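Succinoglycan biosynthesis protein (Bacillus cereus ATCC 14579, PDB 2QGM) is of unproven function but probably belongs among the erythromycin esterase-like enzymes, with a possible part in succinoglycan biosynthesis. Local coordinates at residues R95-K98 against Y99-E103; F386-N390 against R391-G395. All coordinates share one frame; numbering follows the deposited sequence.

Contact 1: R95-K98 against Y99-E103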
ATOM      1  N   ARG A  95       0.769  11.924   8.409  1.00 13.70           N
ATOM      2  CA  ARG A  95       1.167  12.206   9.786  1.00 15.64           C
ATOM      3  C   ARG A  95       1.734  10.931  10.414  1.00 14.57           C
ATOM      4  O   ARG A  95       2.780  10.961  11.059  1.00 15.74           O
ATOM      5  CB  ARG A  95      -0.029  12.727  10.598  1.00 15.56           C
ATOM      6  CG  ARG A  95       0.257  13.005  12.063  1.00 19.25           C
ATOM      7  CD  ARG A  95      -0.921  13.732  12.712  1.00 18.83           C
ATOM      8  NE  ARG A  95      -0.836  13.755  14.170  1.00 18.40           N
ATOM      9  CZ  ARG A  95       0.018  14.499  14.866  1.00 20.83           C
ATOM     10  NH1 ARG A  95       0.871  15.305  14.244  1.00 19.46           N
ATOM     11  NH2 ARG A  95       0.028  14.428  16.193  1.00 20.54           N
ATOM     12  N   LEU A  96       1.050   9.808  10.203  1.00 15.29           N
ATOM     13  CA  LEU A  96       1.495   8.523  10.735  1.00 15.67           C
ATOM     14  C   LEU A  96       2.877   8.144  10.193  1.00 14.99           C
ATOM     15  O   LEU A  96       3.739   7.710  10.945  1.00 13.13           O
ATOM     16  CB  LEU A  96       0.488   7.424  10.381  1.00 16.41           C
ATOM     17  CG  LEU A  96      -0.413   6.829  11.469  1.00 21.08           C
ATOM     18  CD1 LEU A  96      -0.601   7.801  12.626  1.00 19.38           C
ATOM     19  CD2 LEU A  96      -1.748   6.430  10.841  1.00 18.23           C
ATOM     20  N   VAL A  97       3.077   8.304   8.890  1.00 14.87           N
ATOM     21  CA  VAL A  97       4.357   7.997   8.260  1.00 13.66           C
ATOM     22  C   VAL A  97       5.448   8.852   8.897  1.00 15.00           C
ATOM     23  O   VAL A  97       6.503   8.353   9.296  1.00 13.72           O
ATOM     24  CB  VAL A  97       4.306   8.273   6.723  1.00 14.44           C
ATOM     25  CG1 VAL A  97       5.713   8.188   6.121  1.00 17.03           C
ATOM     26  CG2 VAL A  97       3.373   7.268   6.041  1.00 16.17           C
ATOM     27  N   LYS A  98       5.184  10.145   9.025  1.00 13.37           N
ATOM     28  CA  LYS A  98       6.168  11.040   9.620  1.00 14.80           C
ATOM     29  C   LYS A  98       6.543  10.597  11.036  1.00 14.26           C
ATOM     30  O   LYS A  98       7.715  10.641  11.422  1.00 15.61           O
ATOM     31  CB  LYS A  98       5.631  12.472   9.627  1.00 13.78           C
ATOM     32  CG  LYS A  98       6.704  13.515   9.871  1.00 20.61           C
ATOM     33  CD  LYS A  98       6.141  14.919   9.744  1.00 23.86           C
ATOM     34  CE  LYS A  98       7.218  15.958   9.950  1.00 27.74           C
ATOM     35  NZ  LYS A  98       6.636  17.323   9.976  1.00 30.35           N
ATOM     36  N   TYR A  99       5.554  10.166  11.810  1.00 14.55           N
ATOM     37  CA  TYR A  99       5.817   9.703  13.169  1.00 14.58           C
ATOM     38  C   TYR A  99       6.678   8.435  13.156  1.00 15.30           C
ATOM     39  O   TYR A  99       7.657   8.332  13.895  1.00 15.46           O
ATOM     40  CB  TYR A  99       4.498   9.427  13.896  1.00 16.54           C
ATOM     41  CG  TYR A  99       4.690   8.899  15.298  1.00 17.67           C
ATOM     42  CD1 TYR A  99       5.130   9.729  16.324  1.00 19.67           C
ATOM     43  CD2 TYR A  99       4.451   7.557  15.591  1.00 18.24           C
ATOM     44  CE1 TYR A  99       5.325   9.231  17.614  1.00 21.26           C
ATOM     45  CE2 TYR A  99       4.647   7.053  16.869  1.00 20.22           C
ATOM     46  CZ  TYR A  99       5.085   7.891  17.876  1.00 20.44           C
ATOM     47  OH  TYR A  99       5.309   7.386  19.139  1.00 21.63           O
ATOM     48  N   LEU A 100       6.320   7.472  12.310  1.00 14.44           N
ATOM     49  CA  LEU A 100       7.087   6.225  12.219  1.00 14.59           C
ATOM     50  C   LEU A 100       8.537   6.477  11.815  1.00 13.36           C
ATOM     51  O   LEU A 100       9.459   5.854  12.341  1.00 12.43           O
ATOM     52  CB  LEU A 100       6.449   5.273  11.200  1.00 14.26           C
ATOM     53  CG  LEU A 100       5.095   4.664  11.567  1.00 19.05           C
ATOM     54  CD1 LEU A 100       4.684   3.687  10.485  1.00 19.56           C
ATOM     55  CD2 LEU A 100       5.170   3.965  12.915  1.00 19.15           C
ATOM     56  N   VAL A 101       8.748   7.397  10.881  1.00 15.63           N
ATOM     57  CA  VAL A 101      10.102   7.691  10.424  1.00 15.47           C
ATOM     58  C   VAL A 101      10.931   8.427  11.478  1.00 17.28           C
ATOM     59  O   VAL A 101      12.039   8.005  11.811  1.00 16.50           O
ATOM     60  CB  VAL A 101      10.085   8.531   9.113  1.00 14.70           C
ATOM     61  CG1 VAL A 101      11.486   8.992   8.762  1.00 14.01           C
ATOM     62  CG2 VAL A 101       9.545   7.701   7.969  1.00 14.00           C
ATOM     63  N   THR A 102      10.370   9.502  12.017  1.00 16.20           N
ATOM     64  CA  THR A 102      11.064  10.324  12.996  1.00 18.69           C
ATOM     65  C   THR A 102      11.157   9.791  14.426  1.00 19.52           C
ATOM     66  O   THR A 102      12.129  10.086  15.126  1.00 20.08           O
ATOM     67  CB  THR A 102      10.439  11.727  13.067  1.00 20.00           C
ATOM     68  OG1 THR A 102       9.083  11.615  13.509  1.00 19.72           O
ATOM     69  CG2 THR A 102      10.467  12.402  11.710  1.00 21.74           C
ATOM     70  N   GLU A 103      10.167   9.023  14.869  1.00 18.50           N
ATOM     71  CA  GLU A 103      10.160   8.507  16.243  1.00 19.65           C
ATOM     72  C   GLU A 103      10.347   6.992  16.408  1.00 20.36           C
ATOM     73  O   GLU A 103      10.681   6.525  17.501  1.00 20.96           O
ATOM     74  CB  GLU A 103       8.849   8.914  16.940  1.00 22.39           C
ATOM     75  CG  GLU A 103       8.621  10.420  17.077  1.00 23.45           C
ATOM     76  CD  GLU A 103       9.735  11.121  17.842  1.00 25.48           C
ATOM     77  OE1 GLU A 103      10.259  10.531  18.806  1.00 26.92           O
ATOM     78  OE2 GLU A 103      10.077  12.266  17.487  1.00 27.50           O
TER
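Arg95 to Lys98 and Tyr99 to Glu103 are successive turns of one alpha-helix, joined by four i to i+4 backbone hydrogen bonds. Tyr99 N to Arg95 O measures 3.0 Å, while Leu100 N to Leu96 O and Val101 N to Val97 O each measure 2.9 Å. The fourth, Thr102 N to Lys98 O, is also 2.9 Å and fairly straight, with 167° at the hydrogen.

Lys98 O takes a second bond from the side chain of Thr102, whose OG1 donates to it over 2.7 Å. That hydroxyl sits between the backbone N and the carbonyl carbon of its own residue (chi1 63°), which turns it back along the helix; OG1 and N of Thr102 then reach the oxygen from opposite faces of its carbonyl plane. The methyl of Thr102, CG2, comes within 4.3 Å of Lys98 CG, beside the start of a lysine chain that runs extended toward a weak bond with Pro57 O. On the neighbouring side of the helix, Val97 CG1 and Val101 CG2 approach to 4.3 Å, and both valines also pack on Met302 of strand 301-304. Leu100 lays its CG 3.4 Å from Leu96 O and touches Met302 as well. On another side, Arg95 forms a salt bridge with Asp63 and bonds to Pro60 O, and Tyr99 meets Phe61 edge-to-face.

Most residues here are thus buried, the valines between strand 301-304 and helix 143-157 and Leu100 against the strand, while at the partly exposed Thr102 the hydroxyl is folded onto the main chain, giving Lys98 O two donors near the helix's C-terminal end.

Contact 2: F386-N390 against R391-G395; sequences FLLDN and RHLKG
The guanidinium of Arg391 has the carboxylate of Asp389 at its edge and His392 NE2 over one face, 3.9 Å above the plane and offset toward the rim. The imidazole of His392 in turn carries Arg391 CB above the centre of one face, with Asp389 OD2 at its edge, 3.3 Å from CD2. Asp389 and Arg391 form a side-on, two-pronged salt bridge, their planes 30° apart: NE donates to OD1 and NH2 to OD2, each over 3.0 Å and each on the syn side. A bend in the arginine chain at chi3 (-62°) swings the group back to the acid. OD1 also accepts Arg391 N at 3.1 Å, on its anti side, so one oxygen binds both main chain and side chain.

These residues form the turn by which the chain leaves strand 385-389 of the mixed central sheet for helix 395-402. Arg391 NH2 extends the link to Met70 O, near the end of helix 65-71, and Asn390 ND2 bonds to Phe430 O. Apart from these polar bonds, Leu393 brings CD2 to 3.8 Å from Leu388 CD1, the two chains crossing at about a right angle, and sets its CG 3.3 Å from Asp389 O. Water 1 donates to Asn390 O over 2.6 Å.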
ATOM      1  N   PHE A 386      -9.710   8.558  16.283  1.00 17.70           N
ATOM      2  CA  PHE A 386      -9.065   7.777  17.313  1.00 17.28           C
ATOM      3  C   PHE A 386      -8.407   6.500  16.811  1.00 17.20           C
ATOM      4  O   PHE A 386      -8.689   6.030  15.704  1.00 16.53           O
ATOM      5  CB  PHE A 386     -10.066   7.414  18.413  1.00 15.60           C
ATOM      6  CG  PHE A 386     -11.274   6.669  17.924  1.00 17.80           C
ATOM      7  CD1 PHE A 386     -12.372   7.360  17.409  1.00 18.48           C
ATOM      8  CD2 PHE A 386     -11.329   5.277  18.005  1.00 16.33           C
ATOM      9  CE1 PHE A 386     -13.515   6.680  16.985  1.00 19.95           C
ATOM     10  CE2 PHE A 386     -12.466   4.583  17.582  1.00 19.00           C
ATOM     11  CZ  PHE A 386     -13.563   5.285  17.072  1.00 18.86           C
ATOM     12  N   LEU A 387      -7.508   5.963  17.632  1.00 16.71           N
ATOM     13  CA  LEU A 387      -6.819   4.719  17.335  1.00 18.86           C
ATOM     14  C   LEU A 387      -7.489   3.680  18.200  1.00 18.51           C
ATOM     15  O   LEU A 387      -7.921   3.981  19.313  1.00 18.17           O
ATOM     16  CB  LEU A 387      -5.349   4.783  17.748  1.00 19.35           C
ATOM     17  CG  LEU A 387      -4.447   5.796  17.058  1.00 20.39           C
ATOM     18  CD1 LEU A 387      -3.151   5.940  17.835  1.00 20.99           C
ATOM     19  CD2 LEU A 387      -4.182   5.333  15.646  1.00 19.00           C
ATOM     20  N   LEU A 388      -7.571   2.457  17.696  1.00 18.63           N
ATOM     21  CA  LEU A 388      -8.166   1.370  18.453  1.00 19.07           C
ATOM     22  C   LEU A 388      -7.333   0.112  18.217  1.00 19.46           C
ATOM     23  O   LEU A 388      -7.199  -0.337  17.081  1.00 19.05           O
ATOM     24  CB  LEU A 388      -9.614   1.139  18.005  1.00 20.91           C
ATOM     25  CG  LEU A 388     -10.390   0.148  18.868  1.00 21.54           C
ATOM     26  CD1 LEU A 388     -10.495   0.741  20.265  1.00 21.86           C
ATOM     27  CD2 LEU A 388     -11.781  -0.133  18.293  1.00 23.24           C
ATOM     28  N   ASP A 389      -6.753  -0.438  19.284  1.00 18.17           N
ATOM     29  CA  ASP A 389      -5.948  -1.665  19.177  1.00 18.89           C
ATOM     30  C   ASP A 389      -6.917  -2.826  19.381  1.00 19.43           C
ATOM     31  O   ASP A 389      -7.269  -3.156  20.509  1.00 19.31           O
ATOM     32  CB  ASP A 389      -4.853  -1.701  20.259  1.00 19.42           C
ATOM     33  CG  ASP A 389      -3.878  -2.875  20.087  1.00 21.87           C
ATOM     34  OD1 ASP A 389      -4.238  -3.873  19.428  1.00 20.20           O
ATOM     35  OD2 ASP A 389      -2.755  -2.792  20.622  1.00 19.28           O
ATOM     36  N   ASN A 390      -7.344  -3.449  18.290  1.00 18.23           N
ATOM     37  CA  ASN A 390      -8.318  -4.531  18.381  1.00 18.64           C
ATOM     38  C   ASN A 390      -7.796  -5.800  19.054  1.00 18.77           C
ATOM     39  O   ASN A 390      -8.582  -6.601  19.561  1.00 20.53           O
ATOM     40  CB  ASN A 390      -8.871  -4.884  16.986  1.00 18.46           C
ATOM     41  CG  ASN A 390      -9.423  -3.674  16.237  1.00 19.39           C
ATOM     42  OD1 ASN A 390     -10.128  -2.840  16.803  1.00 19.03           O
ATOM     43  ND2 ASN A 390      -9.117  -3.591  14.946  1.00 19.55           N
ATOM     44  N   ARG A 391      -6.479  -5.975  19.074  1.00 17.53           N
ATOM     45  CA  ARG A 391      -5.870  -7.163  19.666  1.00 19.47           C
ATOM     46  C   ARG A 391      -5.986  -7.275  21.181  1.00 19.69           C
ATOM     47  O   ARG A 391      -6.040  -8.381  21.712  1.00 22.48           O
ATOM     48  CB  ARG A 391      -4.386  -7.226  19.311  1.00 18.82           C
ATOM     49  CG  ARG A 391      -4.090  -7.086  17.838  1.00 16.30           C
ATOM     50  CD  ARG A 391      -2.605  -6.881  17.632  1.00 17.51           C
ATOM     51  NE  ARG A 391      -2.169  -5.657  18.284  1.00 17.88           N
ATOM     52  CZ  ARG A 391      -0.915  -5.228  18.317  1.00 21.32           C
ATOM     53  NH1 ARG A 391       0.047  -5.928  17.727  1.00 21.37           N
ATOM     54  NH2 ARG A 391      -0.623  -4.091  18.942  1.00 22.07           N
ATOM     55  N   HIS A 392      -6.015  -6.144  21.877  1.00 20.67           N
ATOM     56  CA  HIS A 392      -6.071  -6.169  23.333  1.00 22.06           C
ATOM     57  C   HIS A 392      -7.364  -5.668  23.968  1.00 22.34           C
ATOM     58  O   HIS A 392      -7.410  -5.410  25.172  1.00 23.29           O
ATOM     59  CB  HIS A 392      -4.869  -5.396  23.885  1.00 22.99           C
ATOM     60  CG  HIS A 392      -3.553  -5.923  23.402  1.00 23.69           C
ATOM     61  ND1 HIS A 392      -3.101  -7.188  23.704  1.00 24.63           N
ATOM     62  CD2 HIS A 392      -2.609  -5.370  22.599  1.00 24.24           C
ATOM     63  CE1 HIS A 392      -1.938  -7.395  23.110  1.00 24.51           C
ATOM     64  NE2 HIS A 392      -1.620  -6.306  22.432  1.00 24.07           N
ATOM     65  N   LEU A 393      -8.414  -5.538  23.163  1.00 21.36           N
ATOM     66  CA  LEU A 393      -9.702  -5.092  23.677  1.00 23.45           C
ATOM     67  C   LEU A 393     -10.288  -6.144  24.613  1.00 24.06           C
ATOM     68  O   LEU A 393      -9.982  -7.329  24.493  1.00 23.74           O
ATOM     69  CB  LEU A 393     -10.685  -4.860  22.531  1.00 23.82           C
ATOM     70  CG  LEU A 393     -10.376  -3.693  21.598  1.00 23.55           C
ATOM     71  CD1 LEU A 393     -11.352  -3.697  20.436  1.00 22.95           C
ATOM     72  CD2 LEU A 393     -10.461  -2.384  22.376  1.00 23.26           C
ATOM     73  N   LYS A 394     -11.121  -5.687  25.544  1.00 25.76           N
ATOM     74  CA  LYS A 394     -11.804  -6.549  26.504  1.00 25.52           C
ATOM     75  C   LYS A 394     -13.263  -6.091  26.550  1.00 25.91           C
ATOM     76  O   LYS A 394     -13.632  -5.107  25.908  1.00 25.21           O
ATOM     77  CB  LYS A 394     -11.185  -6.411  27.898  1.00 25.76           C
ATOM     78  CG  LYS A 394      -9.724  -6.810  27.993  1.00 26.20           C
ATOM     79  CD  LYS A 394      -9.517  -8.303  27.803  1.00 25.95           C
ATOM     80  CE  LYS A 394      -8.041  -8.667  27.892  1.00 27.57           C
ATOM     81  NZ  LYS A 394      -7.796 -10.134  27.790  1.00 27.32           N
ATOM     82  N   GLY A 395     -14.091  -6.798  27.309  1.00 25.90           N
ATOM     83  CA  GLY A 395     -15.487  -6.417  27.414  1.00 26.44           C
ATOM     84  C   GLY A 395     -16.290  -6.542  26.132  1.00 27.17           C
ATOM     85  O   GLY A 395     -16.029  -7.410  25.293  1.00 25.39           O
TER
HETATM   86  O   HOH W   1      -9.407  -8.480  21.229  1.00 24.55           O

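In the fold
From the N terminus, the chain passes through helix 65-71 and strand 76-79 before reaching contact 1, within helix 87-104, which then leads into strand 108-111. Contact 2 comes nearly 300 residues later, where strand 385-389 ends and the chain turns toward helix 395-402. Each contact is local, spanning a helical turn or a short connection, and they lie in series without nesting or crossing. The centres of contact 1 and contact 2 are about 21 Å apart. Helix 65-71 relates them: contact 1 packs on its Leu67 and Lys68, contact 2 on its Leu67 and Met70. Contact 1 packs against the mixed sheet at strand 301-304, whereas contact 2 begins within it, on strand 385-389 beside strand 432-439.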